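Local coordinates for rhamnosidase B (Bacillus sp., PDB 2OKX), which catalyses the hydrolysis of terminal non-reducing alpha-L-rhamnose residues from alpha-L-rhamnosides, as a member of glycoside hydrolase family 78, at residues A[609-617]-A[656-667]; A[622-632]-A[674-682]. All coordinates share one frame; numbering follows the deposited sequence.

Contact 1: A[609-617]-A[656-667]; sequences DETPLYLDQ and AVKHTLTHYLEH
Y614 carries its CG anti to its own carbonyl carbon (chi1 -62°), so that the ring reaches the helix, while T660 keeps OG1 opposite its backbone N (chi1 -167°) and turns the hydroxyl to the loop. The phenol OH donates to A656 O at 2.8 Å, approaching slightly tilted from the carbonyl plane. That oxygen also accepts the helical bond from T660 N, and T660 CB packs over one face of the Y614 ring, displaced toward its rim. With a phenylalanine in place of Y614, A656 O would probably lose its second donor and the ring would be held to the helix by packing alone. The carbonyls of a type I turn, T611 to Y614, supply the other acceptors; the turn belongs to the loop between helices 595-603 and 627-644 of the six-hairpin glycosidase domain. T660 OG1 donates to P612 O at 2.7 Å, in the carbonyl plane, and Y664 OH donates to L613 O at 2.8 Å. L613 O is gripped a second time by T630 from helix 627-644. L613 CD2 stands almost squarely over the middle of the Y664 ring, 3.5 Å from its centroid. P612 makes a further CH-pi contact, its CB 3.5 Å from the H663 ring centroid. H663 ND1 donates in its ring plane to H659 O, which fixes the imidazole face that the proline covers.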
loop_
_atom_site.group_PDB
_atom_site.type_symbol
_atom_site.label_atom_id
_atom_site.label_comp_id
_atom_site.label_asym_id
_atom_site.label_seq_id
_atom_site.Cartn_x
_atom_site.Cartn_y
_atom_site.Cartn_z
ATOM N N ASP A 609 4.904 -8.118 -21.078
ATOM C CA ASP A 609 4.301 -7.470 -22.241
ATOM C C ASP A 609 4.509 -5.963 -22.193
ATOM O O ASP A 609 4.676 -5.320 -23.228
ATOM C CB ASP A 609 2.799 -7.767 -22.326
ATOM C CG ASP A 609 2.506 -9.207 -22.693
ATOM O OD1 ASP A 609 3.141 -9.723 -23.637
ATOM O OD2 ASP A 609 1.629 -9.820 -22.047
ATOM N N GLU A 610 4.494 -5.401 -20.989
ATOM C CA GLU A 610 4.691 -3.966 -20.815
ATOM C C GLU A 610 6.151 -3.601 -21.057
ATOM O O GLU A 610 6.450 -2.605 -21.709
ATOM C CB GLU A 610 4.300 -3.534 -19.399
ATOM C CG GLU A 610 3.131 -2.559 -19.321
ATOM C CD GLU A 610 3.110 -1.565 -20.467
ATOM O OE1 GLU A 610 2.632 -1.939 -21.559
ATOM O OE2 GLU A 610 3.574 -0.419 -20.285
ATOM N N THR A 611 7.055 -4.408 -20.514
ATOM C CA THR A 611 8.485 -4.170 -20.665
ATOM C C THR A 611 9.309 -5.342 -20.142
ATOM O O THR A 611 9.052 -5.862 -19.053
ATOM C CB THR A 611 8.931 -2.896 -19.916
ATOM O OG1 THR A 611 10.357 -2.903 -19.776
ATOM C CG2 THR A 611 8.292 -2.829 -18.533
ATOM N N PRO A 612 10.317 -5.772 -20.918
ATOM C CA PRO A 612 11.193 -6.886 -20.545
ATOM C C PRO A 612 12.010 -6.588 -19.291
ATOM O O PRO A 612 12.623 -7.486 -18.713
ATOM C CB PRO A 612 12.069 -7.059 -21.785
ATOM C CG PRO A 612 12.182 -5.659 -22.303
ATOM C CD PRO A 612 10.749 -5.175 -22.195
ATOM N N LEU A 613 12.022 -5.322 -18.881
ATOM C CA LEU A 613 12.758 -4.907 -17.690
ATOM C C LEU A 613 11.923 -5.162 -16.429
ATOM O O LEU A 613 12.440 -5.110 -15.311
ATOM C CB LEU A 613 13.131 -3.425 -17.787
ATOM C CG LEU A 613 13.982 -3.023 -19.000
ATOM C CD1 LEU A 613 14.303 -1.537 -18.928
ATOM C CD2 LEU A 613 15.268 -3.848 -19.036
ATOM N N TYR A 614 10.635 -5.430 -16.638
ATOM C CA TYR A 614 9.671 -5.736 -15.576
ATOM C C TYR A 614 9.285 -4.566 -14.673
ATOM O O TYR A 614 10.135 -3.781 -14.252
ATOM C CB TYR A 614 10.183 -6.912 -14.730
ATOM C CG TYR A 614 10.340 -8.213 -15.508
ATOM C CD1 TYR A 614 10.969 -9.319 -14.936
ATOM C CD2 TYR A 614 9.867 -8.332 -16.817
ATOM C CE1 TYR A 614 11.125 -10.513 -15.650
ATOM C CE2 TYR A 614 10.017 -9.515 -17.539
ATOM C CZ TYR A 614 10.645 -10.601 -16.952
ATOM O OH TYR A 614 10.795 -11.769 -17.671
ATOM N N LEU A 615 7.989 -4.468 -14.378
ATOM C CA LEU A 615 7.448 -3.403 -13.533
ATOM C C LEU A 615 7.892 -3.503 -12.079
ATOM O O LEU A 615 8.082 -4.601 -11.556
ATOM C CB LEU A 615 5.917 -3.399 -13.605
ATOM C CG LEU A 615 5.289 -2.457 -14.641
ATOM C CD1 LEU A 615 5.968 -2.636 -15.988
ATOM C CD2 LEU A 615 3.794 -2.722 -14.742
ATOM N N ASP A 616 8.050 -2.348 -11.434
ATOM C CA ASP A 616 8.488 -2.289 -10.044
ATOM C C ASP A 616 7.387 -2.605 -9.027
ATOM O O ASP A 616 7.663 -2.781 -7.841
ATOM C CB ASP A 616 9.147 -0.928 -9.760
ATOM C CG ASP A 616 8.344 0.247 -10.300
ATOM O OD1 ASP A 616 8.966 1.289 -10.607
ATOM O OD2 ASP A 616 7.105 0.138 -10.405
ATOM N N GLN A 617 6.143 -2.664 -9.497
ATOM C CA GLN A 617 4.993 -3.033 -8.670
ATOM C C GLN A 617 3.976 -3.683 -9.609
ATOM O O GLN A 617 3.777 -3.215 -10.730
ATOM C CB GLN A 617 4.394 -1.823 -7.915
ATOM C CG GLN A 617 4.574 -0.456 -8.557
ATOM C CD GLN A 617 3.596 -0.200 -9.685
ATOM O OE1 GLN A 617 2.380 -0.183 -9.480
ATOM N NE2 GLN A 617 4.125 0.005 -10.885
ATOM N N ALA A 656 12.007 -16.552 -17.305
ATOM C CA ALA A 656 11.662 -15.161 -17.026
ATOM C C ALA A 656 12.880 -14.405 -16.506
ATOM O O ALA A 656 13.051 -13.216 -16.784
ATOM C CB ALA A 656 10.527 -15.091 -16.006
ATOM N N VAL A 657 13.724 -15.096 -15.746
ATOM C CA VAL A 657 14.928 -14.486 -15.192
ATOM C C VAL A 657 15.935 -14.199 -16.301
ATOM O O VAL A 657 16.509 -13.112 -16.372
ATOM C CB VAL A 657 15.587 -15.412 -14.140
ATOM C CG1 VAL A 657 16.928 -14.842 -13.709
ATOM C CG2 VAL A 657 14.665 -15.562 -12.933
ATOM N N LYS A 658 16.143 -15.190 -17.162
ATOM C CA LYS A 658 17.072 -15.066 -18.280
ATOM C C LYS A 658 16.605 -13.951 -19.217
ATOM O O LYS A 658 17.392 -13.105 -19.647
ATOM C CB LYS A 658 17.132 -16.397 -19.033
ATOM C CG LYS A 658 18.078 -16.437 -20.219
ATOM C CD LYS A 658 18.039 -17.814 -20.871
ATOM C CE LYS A 658 18.990 -17.904 -22.050
ATOM N NZ LYS A 658 20.394 -17.639 -21.637
ATOM N N HIS A 659 15.310 -13.960 -19.511
ATOM C CA HIS A 659 14.698 -12.975 -20.392
ATOM C C HIS A 659 14.975 -11.526 -19.987
ATOM O O HIS A 659 15.421 -10.724 -20.805
ATOM C CB HIS A 659 13.186 -13.211 -20.452
ATOM C CG HIS A 659 12.445 -12.195 -21.263
ATOM N ND1 HIS A 659 12.624 -12.048 -22.622
ATOM C CD2 HIS A 659 11.529 -11.264 -20.903
ATOM C CE1 HIS A 659 11.851 -11.071 -23.063
ATOM N NE2 HIS A 659 11.176 -10.580 -22.040
ATOM N N THR A 660 14.717 -11.189 -18.726
ATOM C CA THR A 660 14.931 -9.820 -18.272
ATOM C C THR A 660 16.409 -9.433 -18.203
ATOM O O THR A 660 16.774 -8.307 -18.551
ATOM C CB THR A 660 14.258 -9.569 -16.895
ATOM O OG1 THR A 660 14.234 -8.161 -16.632
ATOM C CG2 THR A 660 15.016 -10.277 -15.778
ATOM N N LEU A 661 17.263 -10.355 -17.764
ATOM C CA LEU A 661 18.690 -10.056 -17.688
ATOM C C LEU A 661 19.254 -9.797 -19.082
ATOM O O LEU A 661 20.115 -8.935 -19.263
ATOM C CB LEU A 661 19.454 -11.207 -17.030
ATOM C CG LEU A 661 19.357 -11.276 -15.503
ATOM C CD1 LEU A 661 20.130 -12.487 -14.992
ATOM C CD2 LEU A 661 19.915 -9.991 -14.903
ATOM N N THR A 662 18.762 -10.544 -20.063
ATOM C CA THR A 662 19.209 -10.379 -21.440
ATOM C C THR A 662 18.961 -8.943 -21.889
ATOM O O THR A 662 19.831 -8.312 -22.490
ATOM C CB THR A 662 18.463 -11.340 -22.389
ATOM O OG1 THR A 662 18.824 -12.692 -22.078
ATOM C CG2 THR A 662 18.812 -11.039 -23.846
ATOM N N HIS A 663 17.777 -8.421 -21.580
ATOM C CA HIS A 663 17.447 -7.058 -21.969
ATOM C C HIS A 663 18.167 -5.981 -21.164
ATOM O O HIS A 663 18.413 -4.888 -21.675
ATOM C CB HIS A 663 15.934 -6.851 -21.931
ATOM C CG HIS A 663 15.211 -7.567 -23.028
ATOM N ND1 HIS A 663 15.008 -8.930 -23.021
ATOM C CD2 HIS A 663 14.697 -7.116 -24.198
ATOM C CE1 HIS A 663 14.402 -9.288 -24.138
ATOM N NE2 HIS A 663 14.202 -8.208 -24.871
ATOM N N TYR A 664 18.514 -6.267 -19.914
ATOM C CA TYR A 664 19.236 -5.275 -19.126
ATOM C C TYR A 664 20.646 -5.114 -19.691
ATOM O O TYR A 664 21.212 -4.018 -19.685
ATOM C CB TYR A 664 19.309 -5.675 -17.647
ATOM C CG TYR A 664 18.125 -5.190 -16.836
ATOM C CD1 TYR A 664 17.023 -6.010 -16.610
ATOM C CD2 TYR A 664 18.090 -3.885 -16.338
ATOM C CE1 TYR A 664 15.908 -5.542 -15.910
ATOM C CE2 TYR A 664 16.982 -3.409 -15.638
ATOM C CZ TYR A 664 15.895 -4.242 -15.429
ATOM O OH TYR A 664 14.791 -3.768 -14.752
ATOM N N LEU A 665 21.204 -6.216 -20.186
ATOM C CA LEU A 665 22.546 -6.206 -20.764
ATOM C C LEU A 665 22.609 -5.346 -22.025
ATOM O O LEU A 665 23.645 -4.750 -22.330
ATOM C CB LEU A 665 22.991 -7.635 -21.090
ATOM C CG LEU A 665 23.376 -8.511 -19.896
ATOM C CD1 LEU A 665 23.702 -9.925 -20.365
ATOM C CD2 LEU A 665 24.572 -7.894 -19.190
ATOM N N GLU A 666 21.500 -5.281 -22.756
ATOM C CA GLU A 666 21.451 -4.482 -23.976
ATOM C C GLU A 666 21.549 -2.996 -23.648
ATOM O O GLU A 666 21.771 -2.172 -24.532
ATOM C CB GLU A 666 20.156 -4.760 -24.743
ATOM C CG GLU A 666 19.994 -6.203 -25.191
ATOM C CD GLU A 666 18.651 -6.461 -25.842
ATOM O OE1 GLU A 666 18.358 -7.629 -26.173
ATOM O OE2 GLU A 666 17.883 -5.491 -26.022
ATOM N N HIS A 667 21.390 -2.655 -22.374
ATOM C CA HIS A 667 21.461 -1.263 -21.951
ATOM C C HIS A 667 22.864 -0.858 -21.530
ATOM O O HIS A 667 23.083 0.253 -21.050
ATOM C CB HIS A 667 20.454 -1.008 -20.826
ATOM C CG HIS A 667 19.038 -0.932 -21.307
ATOM N ND1 HIS A 667 18.470 0.239 -21.761
ATOM C CD2 HIS A 667 18.100 -1.893 -21.472
ATOM C CE1 HIS A 667 17.244 -0.005 -22.187
ATOM N NE2 HIS A 667 16.994 -1.291 -22.023
#

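Contact 2: A[622-632]-A[674-682]; sequences WSSVIPNWTFF and LNMAGWNLL
I626 and W679 supply the CH-pi contact between the two segments, with the isoleucine CD1 lying over one face of the indole, 3.7 Å from the centroid of its six-membered ring. The chain reaches that far because CG1 sits beside the backbone N (chi1 -64°) and then runs out extended; on the way CG1 passes 3.5 Å from W679 CE3. The CG2 branch of I626 lies instead against a face of W629, so one residue is wedged between two indoles.

Between aromatic groups, W622 meets W679 rim to rim, centroids 5.8 Å apart and planes inclined at 36°, neither ring over the other. S624 OG lies in the W679 plane at its edge, although its polar partners are D350 and D616.

Among purely apolar contacts, the side chains of P627 and M676 slide past each other in opposite directions, CG of the proline 4.0 Å from SD of the methionine, and L682 CD1 approaches the edge of F632.

Polar links run through water. One water accepts from W679 N at 2.9 Å and lies beside V625 O, to which it probably donates. A second accepts from N628 N, in the first helical turn, at 2.8 Å and donates to L681 O, thereby serving both a buried N-H and a buried carbonyl.

In the alpha-helical barrel domain, the 674-682 loop thus lies across the start of helix 627-644, just past the N-cap residue I626. Helix 647-665 meets P627 through Y664, helix 696-715 packs on N628, and strand 694-695 touches N680.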
loop_
_atom_site.group_PDB
_atom_site.type_symbol
_atom_site.label_atom_id
_atom_site.label_comp_id
_atom_site.label_asym_id
_atom_site.label_seq_id
_atom_site.Cartn_x
_atom_site.Cartn_y
_atom_site.Cartn_z
ATOM N N TRP A 622 0.396 1.132 -13.635
ATOM C CA TRP A 622 1.456 2.137 -13.677
ATOM C C TRP A 622 2.676 1.453 -14.279
ATOM O O TRP A 622 3.337 0.654 -13.617
ATOM C CB TRP A 622 1.810 2.672 -12.279
ATOM C CG TRP A 622 2.974 3.660 -12.292
ATOM C CD1 TRP A 622 3.440 4.367 -13.374
ATOM C CD2 TRP A 622 3.779 4.076 -11.173
ATOM N NE1 TRP A 622 4.474 5.191 -12.997
ATOM C CE2 TRP A 622 4.704 5.034 -11.655
ATOM C CE3 TRP A 622 3.806 3.733 -9.814
ATOM C CZ2 TRP A 622 5.648 5.654 -10.822
ATOM C CZ3 TRP A 622 4.744 4.352 -8.982
ATOM C CH2 TRP A 622 5.651 5.301 -9.492
ATOM N N SER A 623 2.949 1.753 -15.544
ATOM C CA SER A 623 4.089 1.170 -16.235
ATOM C C SER A 623 5.323 1.906 -15.744
ATOM O O SER A 623 5.700 2.948 -16.284
ATOM C CB SER A 623 3.931 1.335 -17.750
ATOM O OG SER A 623 4.959 0.654 -18.449
ATOM N N SER A 624 5.938 1.356 -14.703
ATOM C CA SER A 624 7.114 1.952 -14.090
ATOM C C SER A 624 8.175 0.889 -13.853
ATOM O O SER A 624 7.859 -0.249 -13.502
ATOM C CB SER A 624 6.728 2.602 -12.760
ATOM O OG SER A 624 7.864 3.093 -12.076
ATOM N N VAL A 625 9.433 1.269 -14.045
ATOM C CA VAL A 625 10.543 0.349 -13.859
ATOM C C VAL A 625 11.645 0.918 -12.982
ATOM O O VAL A 625 12.026 2.083 -13.114
ATOM C CB VAL A 625 11.200 -0.042 -15.216
ATOM C CG1 VAL A 625 12.493 -0.821 -14.963
ATOM C CG2 VAL A 625 10.245 -0.876 -16.045
ATOM N N ILE A 626 12.142 0.083 -12.076
ATOM C CA ILE A 626 13.253 0.439 -11.210
ATOM C C ILE A 626 14.196 -0.754 -11.349
ATOM O O ILE A 626 13.900 -1.851 -10.867
ATOM C CB ILE A 626 12.835 0.594 -9.738
ATOM C CG1 ILE A 626 11.857 1.764 -9.591
ATOM C CG2 ILE A 626 14.072 0.844 -8.879
ATOM C CD1 ILE A 626 11.400 2.011 -8.159
ATOM N N PRO A 627 15.329 -0.567 -12.042
ATOM C CA PRO A 627 16.296 -1.654 -12.236
ATOM C C PRO A 627 16.567 -2.486 -10.979
ATOM O O PRO A 627 16.435 -3.707 -11.002
ATOM C CB PRO A 627 17.537 -0.923 -12.735
ATOM C CG PRO A 627 16.937 0.199 -13.550
ATOM C CD PRO A 627 15.813 0.685 -12.654
ATOM N N ASN A 628 16.941 -1.827 -9.889
ATOM C CA ASN A 628 17.232 -2.537 -8.645
ATOM C C ASN A 628 16.067 -3.401 -8.153
ATOM O O ASN A 628 16.287 -4.477 -7.599
ATOM C CB ASN A 628 17.649 -1.543 -7.558
ATOM C CG ASN A 628 19.062 -1.018 -7.757
ATOM O OD1 ASN A 628 19.428 0.043 -7.236
ATOM N ND2 ASN A 628 19.869 -1.768 -8.502
ATOM N N TRP A 629 14.832 -2.943 -8.348
ATOM C CA TRP A 629 13.691 -3.735 -7.905
ATOM C C TRP A 629 13.650 -5.051 -8.671
ATOM O O TRP A 629 13.390 -6.107 -8.093
ATOM C CB TRP A 629 12.369 -2.981 -8.109
ATOM C CG TRP A 629 11.987 -2.018 -6.990
ATOM C CD1 TRP A 629 10.717 -1.664 -6.622
ATOM C CD2 TRP A 629 12.872 -1.247 -6.160
ATOM N NE1 TRP A 629 10.755 -0.724 -5.623
ATOM C CE2 TRP A 629 12.063 -0.448 -5.320
ATOM C CE3 TRP A 629 14.267 -1.151 -6.044
ATOM C CZ2 TRP A 629 12.601 0.437 -4.380
ATOM C CZ3 TRP A 629 14.803 -0.270 -5.107
ATOM C CH2 TRP A 629 13.969 0.513 -4.287
ATOM N N THR A 630 13.907 -4.995 -9.974
ATOM C CA THR A 630 13.895 -6.217 -10.763
ATOM C C THR A 630 15.073 -7.094 -10.341
ATOM O O THR A 630 14.956 -8.319 -10.287
ATOM C CB THR A 630 13.951 -5.910 -12.270
ATOM O OG1 THR A 630 12.747 -5.230 -12.653
ATOM C CG2 THR A 630 14.067 -7.198 -13.077
ATOM N N PHE A 631 16.202 -6.471 -10.025
ATOM C CA PHE A 631 17.362 -7.236 -9.587
ATOM C C PHE A 631 17.048 -7.896 -8.243
ATOM O O PHE A 631 17.498 -9.011 -7.975
ATOM C CB PHE A 631 18.600 -6.338 -9.444
ATOM C CG PHE A 631 18.998 -5.631 -10.716
ATOM C CD1 PHE A 631 18.672 -6.161 -11.960
ATOM C CD2 PHE A 631 19.713 -4.437 -10.664
ATOM C CE1 PHE A 631 19.050 -5.508 -13.141
ATOM C CE2 PHE A 631 20.097 -3.778 -11.837
ATOM C CZ PHE A 631 19.761 -4.319 -13.077
ATOM N N PHE A 632 16.278 -7.211 -7.398
ATOM C CA PHE A 632 15.922 -7.772 -6.097
ATOM C C PHE A 632 14.940 -8.918 -6.278
ATOM O O PHE A 632 14.881 -9.835 -5.453
ATOM C CB PHE A 632 15.332 -6.698 -5.173
ATOM C CG PHE A 632 16.318 -5.635 -4.774
ATOM C CD1 PHE A 632 17.685 -5.911 -4.741
ATOM C CD2 PHE A 632 15.887 -4.356 -4.437
ATOM C CE1 PHE A 632 18.605 -4.927 -4.383
ATOM C CE2 PHE A 632 16.798 -3.369 -4.078
ATOM C CZ PHE A 632 18.163 -3.656 -4.053
ATOM N N LEU A 674 26.268 0.039 -17.366
ATOM C CA LEU A 674 24.825 0.140 -17.531
ATOM C C LEU A 674 24.439 1.612 -17.618
ATOM O O LEU A 674 24.643 2.371 -16.670
ATOM C CB LEU A 674 24.107 -0.515 -16.346
ATOM C CG LEU A 674 22.577 -0.509 -16.404
ATOM C CD1 LEU A 674 22.112 -1.311 -17.606
ATOM C CD2 LEU A 674 22.007 -1.094 -15.113
ATOM N N ASN A 675 23.892 2.015 -18.760
ATOM C CA ASN A 675 23.479 3.399 -18.958
ATOM C C ASN A 675 21.993 3.401 -19.286
ATOM O O ASN A 675 21.578 2.832 -20.296
ATOM C CB ASN A 675 24.260 4.029 -20.114
ATOM C CG ASN A 675 24.170 5.542 -20.119
ATOM O OD1 ASN A 675 23.126 6.110 -19.801
ATOM N ND2 ASN A 675 25.264 6.202 -20.488
ATOM N N MET A 676 21.190 4.044 -18.445
ATOM C CA MET A 676 19.750 4.062 -18.680
ATOM C C MET A 676 19.048 5.374 -18.378
ATOM O O MET A 676 19.455 6.131 -17.501
ATOM C CB MET A 676 19.076 2.961 -17.860
ATOM C CG MET A 676 19.507 1.560 -18.212
ATOM S SD MET A 676 18.707 0.374 -17.141
ATOM C CE MET A 676 17.187 0.092 -18.026
ATOM N N ALA A 677 17.975 5.623 -19.121
ATOM C CA ALA A 677 17.162 6.814 -18.931
ATOM C C ALA A 677 15.907 6.318 -18.225
ATOM O O ALA A 677 14.986 5.824 -18.870
ATOM C CB ALA A 677 16.801 7.433 -20.277
ATOM N N GLY A 678 15.888 6.430 -16.901
ATOM C CA GLY A 678 14.736 5.969 -16.147
ATOM C C GLY A 678 14.856 6.235 -14.660
ATOM O O GLY A 678 15.709 7.005 -14.227
ATOM N N TRP A 679 13.997 5.595 -13.874
ATOM C CA TRP A 679 14.000 5.774 -12.427
ATOM C C TRP A 679 15.087 4.874 -11.842
ATOM O O TRP A 679 14.848 3.706 -11.548
ATOM C CB TRP A 679 12.621 5.401 -11.873
ATOM C CG TRP A 679 12.333 5.897 -10.489
ATOM C CD1 TRP A 679 13.091 6.756 -9.741
ATOM C CD2 TRP A 679 11.188 5.574 -9.692
ATOM N NE1 TRP A 679 12.487 6.986 -8.528
ATOM C CE2 TRP A 679 11.318 6.271 -8.471
ATOM C CE3 TRP A 679 10.062 4.763 -9.892
ATOM C CZ2 TRP A 679 10.364 6.180 -7.451
ATOM C CZ3 TRP A 679 9.113 4.671 -8.874
ATOM C CH2 TRP A 679 9.272 5.376 -7.672
ATOM N N ASN A 680 16.284 5.434 -11.685
ATOM C CA ASN A 680 17.444 4.702 -11.167
ATOM C C ASN A 680 17.551 4.861 -9.657
ATOM O O ASN A 680 18.547 5.372 -9.142
ATOM C CB ASN A 680 18.711 5.239 -11.837
ATOM C CG ASN A 680 18.593 5.276 -13.349
ATOM O OD1 ASN A 680 19.056 6.217 -13.999
ATOM N ND2 ASN A 680 17.976 4.247 -13.918
ATOM N N LEU A 681 16.526 4.392 -8.955
ATOM C CA LEU A 681 16.446 4.514 -7.507
ATOM C C LEU A 681 17.042 3.387 -6.676
ATOM O O LEU A 681 17.175 2.251 -7.130
ATOM C CB LEU A 681 14.977 4.675 -7.099
ATOM C CG LEU A 681 14.671 4.773 -5.602
ATOM C CD1 LEU A 681 15.074 6.153 -5.109
ATOM C CD2 LEU A 681 13.188 4.524 -5.344
ATOM N N LEU A 682 17.385 3.733 -5.439
ATOM C CA LEU A 682 17.894 2.785 -4.462
ATOM C C LEU A 682 17.381 3.174 -3.075
ATOM O O LEU A 682 16.659 2.409 -2.447
ATOM C CB LEU A 682 19.426 2.740 -4.433
ATOM C CG LEU A 682 19.949 1.826 -3.309
ATOM C CD1 LEU A 682 19.352 0.429 -3.462
ATOM C CD2 LEU A 682 21.467 1.762 -3.334
HETATM O O HOH W 1 12.346 3.636 -15.187
HETATM O O HOH W 2 17.538 0.920 -9.674
#

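How the contacts relate
The two contacts lie side by side, their centres about 10 Å apart, within the six-hairpin glycosidase range of the chain. Their segments alternate along the sequence: loop 609-617, then 622-632 leading into helix 627-644, then the end of helix 647-665, and finally loop 674-682. Contact 1 therefore fastens the loop before one helix to the next helix, and contact 2 folds the loop after that second helix back onto the start of the first. The first segments of the two contacts also meet directly, in probable hydrogen bonds between E610 and S623 and between D616 and S624. Together they illustrate how consecutive helices of an alpha-helical barrel are tied through their connecting loops.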